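Local coordinates for protein LST4 (Kluyveromyces lactis, PDB 4ZY8), which is probably required for amino acid uptake and for protein traffic from the Golgi to the plasma membrane, represented here by its longin domain, at residues G9-I14 with T158-I163; V30-S35 with I150-V155; I96-C101 with S119-C124. All blocks are in the same frame, centred on the assembly; numbering follows the deposited sequence.

Followed from its N terminus, the chain lays down residues 9-14 and 30-35 on neighbouring antiparallel strands, then residues 96-101 on the strand flanking 12-17 on its other side. Of the helices that follow, 114-134 and 150-166 close all three loops. Contact 3 closes first, when 119-124 returns to 96-101; contact 2 encloses it, joining 30-35 to the start of helix 150-166; contact 1 encloses both, bringing 158-163 back to the first strand. The loops therefore nest without crossing. Together they fix a helix pair to one face of a five-stranded sheet, and contacts 2 and 3 also meet directly, through Val155 and Cys124.

Contact 1. Residues G9-I14 with T158-I163; sequences GGFRLI and TFQRKI
Thr158 O is gripped by two backbone donors, Lys162 N, the regular helical donor, at 2.9 Å, and Ile163 N, the donor of a wider pi-type turn, at 3.0 Å, and between them they frame Phe159 where its ring meets Leu13. Ile163 is also the residue that backs the ring. Leu13 CD1 sits over one face of Phe159, 3.6 Å from the ring centroid and only 10° off the normal, a CH-pi contact; Ile163 CD1 lies over the centre of the opposite face, 3.6 Å above the plane. The aromatic ring is thus sandwiched between two aliphatic methyls, which should limit its tilting. Leu13 reaches it with CG anti to the backbone N (chi1 174°), and its other methyl, CD2, lies over the same face, nearer the margin, 4.0 Å from Phe159 CD2.

Leu13 belongs to the first strand of a longin domain, whose five-stranded antiparallel sheet carries helices 114-134 and 150-166 on one face and helix 47-55 on the other, where it receives Arg12 and Ile14. Phe11 extends the same apolar surface toward the N terminus. With CG placed between the backbone N and the carbonyl carbon (chi1 74°), its ring meets the helix at the edge: Gln160 CG lies near the ring plane, 4.1 Å from Phe11 CZ, and the amide plane of Gln160 is turned almost perpendicular to the ring. Phe159 CB approaches Phe11 CE2 obliquely at 4.4 Å.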
loop_
_atom_site.group_PDB
_atom_site.type_symbol
_atom_site.label_atom_id
_atom_site.label_comp_id
_atom_site.label_asym_id
_atom_site.label_seq_id
_atom_site.Cartn_x
_atom_site.Cartn_y
_atom_site.Cartn_z
ATOM N N GLY A 9 12.569 3.347 11.165
ATOM C CA GLY A 9 13.197 2.147 10.673
ATOM C C GLY A 9 12.980 2.218 9.196
ATOM O O GLY A 9 12.190 3.037 8.783
ATOM N N GLY A 10 13.673 1.418 8.402
ATOM C CA GLY A 10 13.526 1.534 6.974
ATOM C C GLY A 10 12.233 0.989 6.436
ATOM O O GLY A 10 11.685 0.096 7.008
ATOM N N PHE A 11 11.779 1.528 5.317
ATOM C CA PHE A 11 10.566 1.088 4.649
ATOM C C PHE A 11 10.514 1.492 3.182
ATOM O O PHE A 11 11.163 2.408 2.758
ATOM C CB PHE A 11 9.303 1.568 5.371
ATOM C CG PHE A 11 9.010 3.012 5.193
ATOM C CD1 PHE A 11 9.647 3.937 5.938
ATOM C CD2 PHE A 11 8.108 3.433 4.271
ATOM C CE1 PHE A 11 9.388 5.260 5.777
ATOM C CE2 PHE A 11 7.835 4.756 4.107
ATOM C CZ PHE A 11 8.488 5.674 4.849
ATOM N N ARG A 12 9.708 0.788 2.420
ATOM C CA ARG A 12 9.434 1.188 1.057
ATOM C C ARG A 12 7.922 1.234 0.843
ATOM O O ARG A 12 7.223 0.237 1.045
ATOM C CB ARG A 12 10.102 0.226 0.073
ATOM C CG ARG A 12 9.862 0.549 -1.391
ATOM C CD ARG A 12 10.561 -0.463 -2.310
ATOM N NE ARG A 12 10.327 -0.155 -3.723
ATOM C CZ ARG A 12 10.689 -0.944 -4.733
ATOM N NH1 ARG A 12 11.289 -2.098 -4.492
ATOM N NH2 ARG A 12 10.439 -0.581 -5.985
ATOM N N LEU A 13 7.425 2.390 0.423
ATOM C CA LEU A 13 5.996 2.568 0.211
ATOM C C LEU A 13 5.694 2.619 -1.282
ATOM O O LEU A 13 6.232 3.468 -2.004
ATOM C CB LEU A 13 5.511 3.858 0.894
ATOM C CG LEU A 13 4.061 4.288 0.655
ATOM C CD1 LEU A 13 3.067 3.276 1.274
ATOM C CD2 LEU A 13 3.790 5.702 1.166
ATOM N N ILE A 14 4.858 1.729 -1.760
ATOM C CA ILE A 14 4.390 1.763 -3.116
ATOM C C ILE A 14 2.897 1.985 -3.222
ATOM O O ILE A 14 2.149 1.243 -2.689
ATOM C CB ILE A 14 4.723 0.458 -3.811
ATOM C CG1 ILE A 14 6.194 0.202 -3.706
ATOM C CG2 ILE A 14 4.356 0.514 -5.261
ATOM C CD1 ILE A 14 6.477 -1.093 -3.018
ATOM N N THR A 158 1.389 10.026 6.393
ATOM C CA THR A 158 0.799 9.106 7.374
ATOM C C THR A 158 1.715 7.915 7.653
ATOM O O THR A 158 1.797 7.454 8.792
ATOM C CB THR A 158 -0.611 8.629 6.914
ATOM O OG1 THR A 158 -1.519 9.720 7.088
ATOM C CG2 THR A 158 -1.121 7.495 7.786
ATOM N N PHE A 159 2.405 7.408 6.632
ATOM C CA PHE A 159 3.384 6.346 6.853
ATOM C C PHE A 159 4.608 6.847 7.630
ATOM O O PHE A 159 5.077 6.191 8.554
ATOM C CB PHE A 159 3.810 5.726 5.511
ATOM C CG PHE A 159 2.912 4.605 5.077
ATOM C CD1 PHE A 159 3.271 3.278 5.316
ATOM C CD2 PHE A 159 1.680 4.875 4.488
ATOM C CE1 PHE A 159 2.433 2.222 4.928
ATOM C CE2 PHE A 159 0.817 3.812 4.097
ATOM C CZ PHE A 159 1.220 2.492 4.311
ATOM N N GLN A 160 5.111 8.016 7.251
ATOM C CA GLN A 160 6.306 8.578 7.882
ATOM C C GLN A 160 6.073 8.928 9.341
ATOM O O GLN A 160 6.914 8.671 10.190
ATOM C CB GLN A 160 6.731 9.829 7.128
ATOM C CG GLN A 160 7.369 9.529 5.778
ATOM C CD GLN A 160 7.458 10.774 4.908
ATOM O OE1 GLN A 160 6.595 11.657 4.986
ATOM N NE2 GLN A 160 8.501 10.856 4.086
ATOM N N ARG A 161 4.906 9.490 9.623
ATOM C CA ARG A 161 4.634 10.036 10.952
ATOM C C ARG A 161 3.844 9.110 11.874
ATOM O O ARG A 161 4.020 9.170 13.089
ATOM C CB ARG A 161 3.876 11.363 10.810
ATOM N N LYS A 162 3.048 8.222 11.330
ATOM C CA LYS A 162 2.219 7.378 12.151
ATOM C C LYS A 162 2.486 5.901 12.043
ATOM O O LYS A 162 2.750 5.269 13.008
ATOM C CB LYS A 162 0.771 7.641 11.867
ATOM C CG LYS A 162 0.332 9.025 12.245
ATOM C CD LYS A 162 -0.828 9.418 11.397
ATOM N N ILE A 163 2.416 5.348 10.868
ATOM C CA ILE A 163 2.559 3.913 10.766
ATOM C C ILE A 163 3.981 3.412 11.078
ATOM O O ILE A 163 4.172 2.568 11.964
ATOM C CB ILE A 163 2.144 3.442 9.359
ATOM C CG1 ILE A 163 0.650 3.736 9.147
ATOM C CG2 ILE A 163 2.519 1.958 9.171
ATOM C CD1 ILE A 163 0.147 3.513 7.725
#

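Contact 2. Residues V30-S35 with I150-V155; sequences VVLDHS and IEVAAV
Strand 29-35 turns a corner at Val31 and bulges, so that Val31 and Leu32 both face Ile15 in a classic beta bulge, and the CA of Leu32 stands 7.9 Å from that of Val152 on the helix. The setting is an edge strand of the longin sheet, against the opening turns of helix 150-166, whose backbone is held by bonds such as Ala154 N to Ile150 O at 2.8 Å. In this example the irregularity has a clear consequence: two successive residues send their CB atoms toward the same helix, and one valine meets both.

Val152 divides its methyls between them. Its CG1, anti to the backbone N (chi1 173°), touches Leu32 CD1 at 3.6 Å, the two side chains running antiparallel alongside one another. Its other branch, CG2, is turned toward Val31. Trp144, from the loop before the helix, packs on Leu32 and Val152 together, and Leu140 covers Val31, which leaves this small apolar junction buried. Val155, about a turn further on, packs on Ile15 of the adjoining strand.

The two methyls of Leu32 go separate ways. While CD1 serves the helix, CD2 stays close to the neighbouring strand, beside Leu13 O. The looser half of the contact is at the bulge itself, where Val31 CG1 and Val152 CG2 approach to 4.2 Å.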
loop_
_atom_site.group_PDB
_atom_site.type_symbol
_atom_site.label_atom_id
_atom_site.label_comp_id
_atom_site.label_asym_id
_atom_site.label_seq_id
_atom_site.Cartn_x
_atom_site.Cartn_y
_atom_site.Cartn_z
ATOM N N VAL A 30 2.608 2.419 -11.433
ATOM C CA VAL A 30 3.129 2.868 -10.151
ATOM C C VAL A 30 2.964 4.379 -9.980
ATOM O O VAL A 30 3.495 5.171 -10.764
ATOM C CB VAL A 30 4.597 2.489 -9.996
ATOM C CG1 VAL A 30 5.143 3.019 -8.681
ATOM C CG2 VAL A 30 4.747 0.975 -10.048
ATOM N N VAL A 31 2.245 4.762 -8.928
ATOM C CA VAL A 31 1.893 6.153 -8.645
ATOM C C VAL A 31 2.943 6.787 -7.736
ATOM O O VAL A 31 3.317 7.957 -7.894
ATOM C CB VAL A 31 0.508 6.246 -7.976
ATOM C CG1 VAL A 31 0.216 7.675 -7.513
ATOM C CG2 VAL A 31 -0.575 5.761 -8.942
ATOM N N LEU A 32 3.376 6.018 -6.745
ATOM C CA LEU A 32 4.425 6.461 -5.834
ATOM C C LEU A 32 5.316 5.278 -5.504
ATOM O O LEU A 32 4.826 4.173 -5.285
ATOM C CB LEU A 32 3.834 7.067 -4.552
ATOM C CG LEU A 32 4.848 7.467 -3.467
ATOM C CD1 LEU A 32 4.399 8.725 -2.753
ATOM C CD2 LEU A 32 5.017 6.361 -2.449
ATOM N N ASP A 33 6.601 5.506 -5.447
ATOM C CA ASP A 33 7.520 4.530 -4.964
ATOM C C ASP A 33 8.556 5.237 -4.159
ATOM O O ASP A 33 9.373 5.928 -4.687
ATOM C CB ASP A 33 8.145 3.803 -6.119
ATOM C CG ASP A 33 9.060 2.717 -5.686
ATOM O OD1 ASP A 33 9.264 2.523 -4.483
ATOM O OD2 ASP A 33 9.592 2.051 -6.563
ATOM N N HIS A 34 8.493 5.067 -2.860
ATOM C CA HIS A 34 9.308 5.828 -1.936
ATOM C C HIS A 34 10.034 4.910 -0.975
ATOM O O HIS A 34 9.402 4.203 -0.176
ATOM C CB HIS A 34 8.433 6.834 -1.163
ATOM C CG HIS A 34 9.168 7.583 -0.088
ATOM N ND1 HIS A 34 9.507 7.009 1.122
ATOM C CD2 HIS A 34 9.613 8.855 -0.040
ATOM C CE1 HIS A 34 10.130 7.900 1.870
ATOM N NE2 HIS A 34 10.213 9.034 1.190
ATOM N N SER A 35 11.344 4.923 -1.046
ATOM C CA SER A 35 12.166 4.222 -0.090
ATOM C C SER A 35 12.767 5.202 0.864
ATOM O O SER A 35 13.172 6.266 0.493
ATOM C CB SER A 35 13.285 3.471 -0.764
ATOM O OG SER A 35 12.794 2.548 -1.690
ATOM N N ILE A 150 -1.619 16.755 -3.184
ATOM C CA ILE A 150 -1.573 16.719 -1.724
ATOM C C ILE A 150 -2.108 15.392 -1.159
ATOM O O ILE A 150 -1.655 14.950 -0.105
ATOM C CB ILE A 150 -2.321 17.916 -1.089
ATOM C CG1 ILE A 150 -3.826 17.831 -1.306
ATOM C CG2 ILE A 150 -1.737 19.231 -1.626
ATOM C CD1 ILE A 150 -4.601 18.812 -0.452
ATOM N N GLU A 151 -3.044 14.758 -1.867
ATOM C CA GLU A 151 -3.641 13.510 -1.371
ATOM C C GLU A 151 -2.595 12.394 -1.320
ATOM O O GLU A 151 -2.537 11.650 -0.350
ATOM C CB GLU A 151 -4.835 13.078 -2.239
ATOM C CG GLU A 151 -6.072 13.969 -2.087
ATOM C CD GLU A 151 -6.057 15.173 -3.030
ATOM O OE1 GLU A 151 -4.987 15.474 -3.599
ATOM O OE2 GLU A 151 -7.121 15.796 -3.233
ATOM N N VAL A 152 -1.748 12.290 -2.343
ATOM C CA VAL A 152 -0.672 11.305 -2.323
ATOM C C VAL A 152 0.390 11.648 -1.264
ATOM O O VAL A 152 0.902 10.758 -0.569
ATOM C CB VAL A 152 0.007 11.172 -3.707
ATOM C CG1 VAL A 152 1.239 10.278 -3.619
ATOM C CG2 VAL A 152 -0.977 10.608 -4.719
ATOM N N ALA A 153 0.740 12.928 -1.151
ATOM C CA ALA A 153 1.690 13.339 -0.134
ATOM C C ALA A 153 1.149 13.055 1.275
ATOM O O ALA A 153 1.913 12.670 2.167
ATOM C CB ALA A 153 2.024 14.815 -0.271
ATOM N N ALA A 154 -0.153 13.254 1.480
ATOM C CA ALA A 154 -0.761 12.989 2.785
ATOM C C ALA A 154 -0.605 11.507 3.177
ATOM O O ALA A 154 -0.372 11.195 4.351
ATOM C CB ALA A 154 -2.238 13.383 2.784
ATOM N N VAL A 155 -0.750 10.604 2.204
ATOM C CA VAL A 155 -0.548 9.177 2.469
ATOM C C VAL A 155 0.902 8.862 2.872
ATOM O O VAL A 155 1.152 8.099 3.819
ATOM C CB VAL A 155 -0.954 8.321 1.275
ATOM C CG1 VAL A 155 -0.581 6.848 1.536
ATOM C CG2 VAL A 155 -2.484 8.465 1.041
#

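Contact 3. Residues I96-C101 with S119-C124; sequences IAISCC and SFLDQC
Ile98 CB leaves the middle strand of the sheet pointing at helix 114-134, and there the side chain divides to meet two residues a turn apart, Leu121 and Cys124. The branch methyl CG2, anti to the backbone N, comes within 4.3 Å of Leu121 CD2; it also lies on the side where Phe159 and Leu13 complete the apolar surround. The other branch begins at CG1, set anti to the carbonyl carbon (chi1 -55°), and acts mainly as a spacer. Because the chain continues extended beyond it (chi2 174°), the terminal CD1 is carried to the helix backbone: it touches Cys124 CB at 3.8 Å and Cys124 C at 4.1 Å.

The helix residues answer differently. The CB of Cys124 points toward the strand, whereas that of Leu121 is directed across the line to it, and the branch at CG carries CD2 to Ile98. Cys124 SG is turned from this meeting toward helix 150-166, and Leu121 likewise touches Phe159 there. Ser99, the next residue, points to the far face, which helix 47-55 covers.

One isoleucine thus touches helix 114-134 by both its branches and helix 150-166 at Phe159, an arrangement in keeping with the longin fold, in which a central strand lies beneath a helix pair on one face of an antiparallel sheet.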
loop_
_atom_site.group_PDB
_atom_site.type_symbol
_atom_site.label_atom_id
_atom_site.label_comp_id
_atom_site.label_asym_id
_atom_site.label_seq_id
_atom_site.Cartn_x
_atom_site.Cartn_y
_atom_site.Cartn_z
ATOM N N ILE A 96 -6.816 -0.436 -6.537
ATOM C CA ILE A 96 -5.727 0.420 -6.103
ATOM C C ILE A 96 -5.056 -0.256 -4.921
ATOM O O ILE A 96 -5.735 -0.803 -4.049
ATOM C CB ILE A 96 -6.201 1.816 -5.689
ATOM C CG1 ILE A 96 -6.772 2.573 -6.883
ATOM C CG2 ILE A 96 -5.059 2.607 -5.082
ATOM C CD1 ILE A 96 -7.289 3.956 -6.509
ATOM N N ALA A 97 -3.731 -0.210 -4.870
ATOM C CA ALA A 97 -3.015 -0.814 -3.765
ATOM C C ALA A 97 -2.096 0.185 -3.056
ATOM O O ALA A 97 -1.425 1.026 -3.682
ATOM C CB ALA A 97 -2.211 -2.011 -4.235
ATOM N N ILE A 98 -2.106 0.089 -1.735
ATOM C CA ILE A 98 -1.148 0.788 -0.894
ATOM C C ILE A 98 -0.310 -0.285 -0.223
ATOM O O ILE A 98 -0.819 -1.025 0.627
ATOM C CB ILE A 98 -1.839 1.673 0.154
ATOM C CG1 ILE A 98 -2.809 2.633 -0.539
ATOM C CG2 ILE A 98 -0.794 2.410 1.007
ATOM C CD1 ILE A 98 -3.628 3.429 0.381
ATOM N N SER A 99 0.952 -0.411 -0.633
ATOM C CA SER A 99 1.800 -1.513 -0.160
ATOM C C SER A 99 3.061 -1.018 0.526
ATOM O O SER A 99 3.691 -0.055 0.084
ATOM C CB SER A 99 2.212 -2.432 -1.323
ATOM O OG SER A 99 1.108 -2.924 -2.057
ATOM N N CYS A 100 3.502 -1.740 1.542
ATOM C CA CYS A 100 4.667 -1.309 2.277
ATOM C C CYS A 100 5.608 -2.473 2.576
ATOM O O CYS A 100 5.166 -3.522 3.042
ATOM C CB CYS A 100 4.238 -0.617 3.574
ATOM S SG CYS A 100 5.612 0.147 4.504
ATOM N N CYS A 101 6.896 -2.288 2.282
ATOM C CA CYS A 101 7.924 -3.269 2.643
ATOM C C CYS A 101 8.631 -2.843 3.921
ATOM O O CYS A 101 9.057 -1.700 4.037
ATOM C CB CYS A 101 8.971 -3.428 1.533
ATOM S SG CYS A 101 8.323 -3.673 -0.123
ATOM N N SER A 119 -6.487 0.923 10.873
ATOM C CA SER A 119 -7.231 2.175 10.944
ATOM C C SER A 119 -6.507 3.340 10.193
ATOM O O SER A 119 -7.148 4.173 9.551
ATOM C CB SER A 119 -7.497 2.529 12.409
ATOM O OG SER A 119 -8.142 3.780 12.512
ATOM N N PHE A 120 -5.184 3.412 10.274
ATOM C CA PHE A 120 -4.447 4.434 9.517
ATOM C C PHE A 120 -4.520 4.165 7.995
ATOM O O PHE A 120 -4.561 5.088 7.197
ATOM C CB PHE A 120 -2.987 4.489 9.958
ATOM C CG PHE A 120 -2.788 5.031 11.355
ATOM C CD1 PHE A 120 -3.509 6.114 11.803
ATOM C CD2 PHE A 120 -1.858 4.457 12.209
ATOM C CE1 PHE A 120 -3.309 6.622 13.086
ATOM C CE2 PHE A 120 -1.663 4.964 13.509
ATOM C CZ PHE A 120 -2.382 6.037 13.932
ATOM N N LEU A 121 -4.523 2.891 7.617
ATOM C CA LEU A 121 -4.672 2.523 6.215
ATOM C C LEU A 121 -6.049 2.933 5.717
ATOM O O LEU A 121 -6.165 3.400 4.575
ATOM C CB LEU A 121 -4.441 1.014 6.025
ATOM C CG LEU A 121 -2.965 0.622 6.123
ATOM C CD1 LEU A 121 -2.759 -0.876 6.125
ATOM C CD2 LEU A 121 -2.133 1.269 4.983
ATOM N N ASP A 122 -7.070 2.826 6.556
ATOM C CA ASP A 122 -8.402 3.296 6.214
ATOM C C ASP A 122 -8.377 4.763 5.842
ATOM O O ASP A 122 -8.965 5.125 4.876
ATOM C CB ASP A 122 -9.429 3.148 7.330
ATOM C CG ASP A 122 -9.711 1.723 7.723
ATOM O OD1 ASP A 122 -9.648 0.804 6.900
ATOM O OD2 ASP A 122 -10.028 1.527 8.897
ATOM N N GLN A 123 -7.708 5.590 6.633
ATOM C CA GLN A 123 -7.618 7.021 6.325
ATOM C C GLN A 123 -6.906 7.200 4.969
ATOM O O GLN A 123 -7.357 7.975 4.130
ATOM C CB GLN A 123 -6.842 7.789 7.408
ATOM C CG GLN A 123 -7.269 7.529 8.856
ATOM C CD GLN A 123 -6.495 8.414 9.848
ATOM O OE1 GLN A 123 -5.381 8.868 9.561
ATOM N NE2 GLN A 123 -7.037 8.578 11.035
ATOM N N CYS A 124 -5.821 6.454 4.752
ATOM C CA CYS A 124 -5.093 6.528 3.459
ATOM C C CYS A 124 -5.992 6.170 2.276
ATOM O O CYS A 124 -5.978 6.849 1.234
ATOM C CB CYS A 124 -3.876 5.610 3.474
ATOM S SG CYS A 124 -2.597 6.131 4.675
#